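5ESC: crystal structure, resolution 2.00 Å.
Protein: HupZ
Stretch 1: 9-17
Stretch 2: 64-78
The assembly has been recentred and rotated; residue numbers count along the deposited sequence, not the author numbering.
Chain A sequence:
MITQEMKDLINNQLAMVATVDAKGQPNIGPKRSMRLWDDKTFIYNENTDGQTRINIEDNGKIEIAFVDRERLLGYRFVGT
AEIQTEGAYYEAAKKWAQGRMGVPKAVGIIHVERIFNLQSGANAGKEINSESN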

# COMPACT_ATOMS: atom_id res chain seq x y z
N LEU A 9 9.04 -5.71 12.48
CA LEU A 9 8.45 -4.82 11.46
C LEU A 9 7.04 -4.43 11.74
O LEU A 9 6.69 -3.22 11.73
CB LEU A 9 8.51 -5.42 10.05
CG LEU A 9 9.82 -5.05 9.36
CD1 LEU A 9 10.88 -6.09 9.67
CD2 LEU A 9 9.65 -4.95 7.87
N ILE A 10 6.23 -5.46 12.02
CA ILE A 10 4.84 -5.24 12.38
C ILE A 10 4.77 -4.27 13.54
O ILE A 10 3.94 -3.35 13.55
CB ILE A 10 4.09 -6.59 12.75
CG1 ILE A 10 3.95 -7.49 11.50
CG2 ILE A 10 2.75 -6.24 13.35
CD1 ILE A 10 3.57 -8.93 11.72
N ASN A 11 5.64 -4.50 14.55
CA ASN A 11 5.66 -3.63 15.75
C ASN A 11 6.27 -2.26 15.45
O ASN A 11 5.96 -1.29 16.07
CB ASN A 11 6.43 -4.24 16.92
CG ASN A 11 5.68 -5.38 17.62
OD1 ASN A 11 4.45 -5.51 17.57
ND2 ASN A 11 6.47 -6.25 18.28
N ASN A 12 7.15 -2.20 14.49
CA ASN A 12 7.85 -0.93 14.21
C ASN A 12 7.44 -0.11 13.01
O ASN A 12 7.78 1.07 12.98
CB ASN A 12 9.36 -1.17 14.25
CG ASN A 12 9.81 -1.47 15.65
OD1 ASN A 12 9.62 -0.65 16.51
ND2 ASN A 12 10.26 -2.68 15.91
N GLN A 13 6.70 -0.69 12.04
CA GLN A 13 6.37 0.00 10.79
C GLN A 13 4.84 0.13 10.65
O GLN A 13 4.08 -0.54 11.35
CB GLN A 13 6.98 -0.73 9.57
CG GLN A 13 8.48 -1.04 9.65
CD GLN A 13 9.32 0.22 9.81
OE1 GLN A 13 8.89 1.31 9.43
NE2 GLN A 13 10.47 0.10 10.48
N LEU A 14 4.43 1.08 9.83
CA LEU A 14 3.06 1.32 9.46
C LEU A 14 2.52 0.28 8.47
O LEU A 14 3.05 0.11 7.33
CB LEU A 14 2.96 2.68 8.78
CG LEU A 14 1.58 3.25 8.50
CD1 LEU A 14 0.77 3.12 9.77
CD2 LEU A 14 1.63 4.72 8.09
N ALA A 15 1.40 -0.33 8.84
CA ALA A 15 0.66 -1.28 7.96
C ALA A 15 0.08 -0.51 6.82
O ALA A 15 -0.67 0.46 7.03
CB ALA A 15 -0.44 -1.94 8.75
N MET A 16 0.47 -0.83 5.62
CA MET A 16 -0.23 -0.30 4.46
C MET A 16 -1.13 -1.40 3.89
O MET A 16 -0.68 -2.58 3.59
CB MET A 16 0.77 0.26 3.42
CG MET A 16 1.65 1.36 4.00
SD MET A 16 0.74 2.89 4.26
CE MET A 16 -0.35 3.00 2.87
N VAL A 17 -2.39 -1.04 3.67
CA VAL A 17 -3.46 -2.01 3.32
C VAL A 17 -4.04 -1.77 1.99
O VAL A 17 -4.50 -0.67 1.70
CB VAL A 17 -4.60 -2.01 4.38
CG1 VAL A 17 -5.73 -2.97 3.93
CG2 VAL A 17 -4.02 -2.28 5.80
N ILE A 64 -1.57 -6.77 3.10
CA ILE A 64 -1.05 -5.80 3.99
C ILE A 64 0.44 -5.83 3.83
O ILE A 64 1.05 -6.94 3.84
CB ILE A 64 -1.33 -6.13 5.51
CG1 ILE A 64 -2.81 -6.42 5.78
CG2 ILE A 64 -0.77 -5.03 6.42
CD1 ILE A 64 -2.95 -7.13 7.12
N ALA A 65 1.05 -4.65 3.73
CA ALA A 65 2.49 -4.54 3.64
C ALA A 65 3.15 -3.77 4.79
O ALA A 65 2.61 -2.75 5.26
CB ALA A 65 2.89 -4.00 2.26
N PHE A 66 4.28 -4.28 5.28
CA PHE A 66 5.08 -3.63 6.28
C PHE A 66 6.49 -3.54 5.70
O PHE A 66 7.05 -4.58 5.30
CB PHE A 66 5.17 -4.47 7.57
CG PHE A 66 3.90 -4.53 8.31
CD1 PHE A 66 3.57 -3.52 9.17
CD2 PHE A 66 2.99 -5.58 8.08
CE1 PHE A 66 2.41 -3.59 9.91
CE2 PHE A 66 1.82 -5.63 8.81
CZ PHE A 66 1.52 -4.62 9.70
N VAL A 67 7.03 -2.32 5.64
CA VAL A 67 8.32 -2.05 5.01
C VAL A 67 9.23 -1.28 6.00
O VAL A 67 8.85 -0.25 6.54
CB VAL A 67 8.20 -1.32 3.64
CG1 VAL A 67 9.58 -1.01 3.08
CG2 VAL A 67 7.47 -2.16 2.58
N ASP A 68 10.39 -1.84 6.31
CA ASP A 68 11.41 -1.07 7.02
C ASP A 68 12.30 -0.41 5.95
O ASP A 68 13.14 -1.09 5.31
CB ASP A 68 12.25 -1.95 7.93
CG ASP A 68 13.32 -1.13 8.71
OD1 ASP A 68 13.81 -0.10 8.18
OD2 ASP A 68 13.60 -1.50 9.87
N ARG A 69 12.02 0.88 5.73
CA ARG A 69 12.62 1.67 4.64
C ARG A 69 14.16 1.67 4.72
O ARG A 69 14.81 1.59 3.68
CB ARG A 69 12.08 3.11 4.69
CG ARG A 69 11.76 3.76 3.34
CD ARG A 69 12.90 4.55 2.75
NE ARG A 69 12.53 5.77 2.01
CZ ARG A 69 11.96 6.85 2.56
NH1 ARG A 69 11.57 6.87 3.83
NH2 ARG A 69 11.71 7.91 1.81
N GLU A 70 14.73 1.71 5.93
CA GLU A 70 16.21 1.77 6.12
C GLU A 70 17.01 0.45 6.27
O GLU A 70 18.19 0.44 5.93
CB GLU A 70 16.60 2.72 7.26
CG GLU A 70 16.11 2.32 8.65
CD GLU A 70 14.85 3.10 9.04
OE1 GLU A 70 14.96 4.35 9.14
OE2 GLU A 70 13.77 2.46 9.18
N ARG A 71 16.43 -0.63 6.80
CA ARG A 71 17.14 -1.93 6.73
C ARG A 71 16.82 -2.67 5.43
O ARG A 71 17.31 -3.76 5.21
CB ARG A 71 16.86 -2.79 7.96
CG ARG A 71 17.43 -2.16 9.21
CD ARG A 71 17.29 -3.00 10.46
NE ARG A 71 17.85 -2.27 11.60
CZ ARG A 71 17.85 -2.68 12.89
NH1 ARG A 71 17.29 -3.84 13.25
NH2 ARG A 71 18.41 -1.91 13.83
N LEU A 72 16.00 -2.04 4.58
CA LEU A 72 15.49 -2.62 3.35
C LEU A 72 14.85 -4.03 3.60
O LEU A 72 15.18 -5.02 2.95
CB LEU A 72 16.60 -2.63 2.28
CG LEU A 72 17.28 -1.29 1.83
CD1 LEU A 72 18.61 -1.62 1.13
CD2 LEU A 72 16.38 -0.46 0.91
N LEU A 73 13.99 -4.10 4.62
CA LEU A 73 13.29 -5.33 4.97
C LEU A 73 11.78 -5.07 4.77
O LEU A 73 11.33 -3.93 4.82
CB LEU A 73 13.57 -5.66 6.42
CG LEU A 73 15.04 -6.01 6.79
CD1 LEU A 73 15.20 -6.19 8.31
CD2 LEU A 73 15.58 -7.23 6.03
N GLY A 74 11.01 -6.14 4.54
CA GLY A 74 9.57 -6.02 4.48
C GLY A 74 8.85 -7.28 4.17
O GLY A 74 9.45 -8.29 3.68
N TYR A 75 7.56 -7.27 4.48
CA TYR A 75 6.71 -8.45 4.24
C TYR A 75 5.36 -8.01 3.77
O TYR A 75 4.86 -6.93 4.17
CB TYR A 75 6.56 -9.24 5.52
CG TYR A 75 7.84 -9.90 6.00
CD1 TYR A 75 8.26 -11.16 5.49
CD2 TYR A 75 8.64 -9.25 6.93
CE1 TYR A 75 9.46 -11.72 5.92
CE2 TYR A 75 9.84 -9.78 7.36
CZ TYR A 75 10.23 -11.01 6.88
OH TYR A 75 11.39 -11.47 7.36
N ARG A 76 4.76 -8.86 2.98
CA ARG A 76 3.41 -8.67 2.47
C ARG A 76 2.57 -9.88 2.99
O ARG A 76 2.96 -11.05 2.77
CB ARG A 76 3.46 -8.65 0.92
CG ARG A 76 2.11 -8.69 0.18
CD ARG A 76 2.23 -8.32 -1.31
NE ARG A 76 3.04 -9.29 -2.02
CZ ARG A 76 2.57 -10.29 -2.75
NH1 ARG A 76 1.27 -10.45 -2.96
NH2 ARG A 76 3.42 -11.13 -3.32
N PHE A 77 1.49 -9.59 3.72
CA PHE A 77 0.57 -10.60 4.27
C PHE A 77 -0.70 -10.60 3.39
O PHE A 77 -1.43 -9.55 3.19
CB PHE A 77 0.26 -10.29 5.72
CG PHE A 77 1.47 -10.25 6.59
CD1 PHE A 77 2.27 -9.13 6.63
CD2 PHE A 77 1.87 -11.36 7.31
CE1 PHE A 77 3.45 -9.11 7.37
CE2 PHE A 77 3.02 -11.34 8.09
CZ PHE A 77 3.83 -10.20 8.10
N VAL A 78 -1.03 -11.74 2.84
CA VAL A 78 -2.18 -11.86 2.00
C VAL A 78 -3.24 -12.69 2.66
O VAL A 78 -2.90 -13.77 3.19
CB VAL A 78 -1.86 -12.49 0.64
CG1 VAL A 78 -3.11 -12.58 -0.26
CG2 VAL A 78 -0.77 -11.71 -0.08
O HOH W 1 11.53 -2.45 11.61
O HOH W 2 10.46 2.39 7.32
O HOH W 3 5.53 -0.04 6.06

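How are the two strands joined through their backbones? M16 and A65 form an antiparallel hydrogen-bonded pair: M16 N donates to A65 O at 2.9 Å, and A65 N donates to M16 O at 2.7 Å, both nearly linear. One residue thus satisfies the other's amide and carbonyl. M16 O also receives a CA-H...O contact from I64 CA at 3.3 Å. The next pair, V17 with I64, is non-hydrogen-bonded, so I64 turns its amide and carbonyl to its other neighbour: I64 N donates to F77 O at 2.8 Å, and F77 N to I64 O at 2.7 Å.

What satisfies the backbone where the direct ladder stops? Before M16, at L14, the two stretches are bridged by water. Water 3 donates to L14 O at 2.8 Å and accepts from V67 N at 2.8 Å, linking a carbonyl and an amide that do not bond to each other directly. F66, between A65 and V67, is served by the hairpin instead, with F66 N to Y75 O and Y75 N to F66 O both 2.9 Å. On the helical side, L9 O accepts from Q13 N at 2.5 Å and, weakly, from N12 N at 3.0 Å.

How does the Q13 side chain find partners beside the turn? It does so through water at both ends of its amide. Q13 NE2 donates to water 1 at 3.0 Å, which in turn donates to D68 OD2 at 2.9 Å; Q13 OE1 accepts from water 2 at 2.8 Å, and that water accepts from R69 N at 2.7 Å. Q13 OE1 also lies 3.3 Å from V67 O, but both are acceptors and no hydrogen bond joins them. The other carboxylate oxygen of D68 serves the turn: D68 OD1 accepts from R71 N at 3.0 Å and, weakly, from E70 N at 3.0 Å.

What fills the space between these polar links? Mostly the F66 ring and the side chains of L9 and I10. I10 CG1 sits 4.0 Å from the centroid of the F66 ring, 16° off its normal, a CH-pi contact over the face, while Q13 O meets the ring edge, 3.7 Å from F66 CD1. A15 CB packs 3.5 Å from F66 CZ. L9 CD2 reaches the hairpin backbone, 3.6 Å from G74 CA. The lack of a side chain on G74 matters within the hairpin itself: an ideal CB there would lie 2.9 Å from F66 O and clash, whereas it would stay 4.5 Å from L9 CD2.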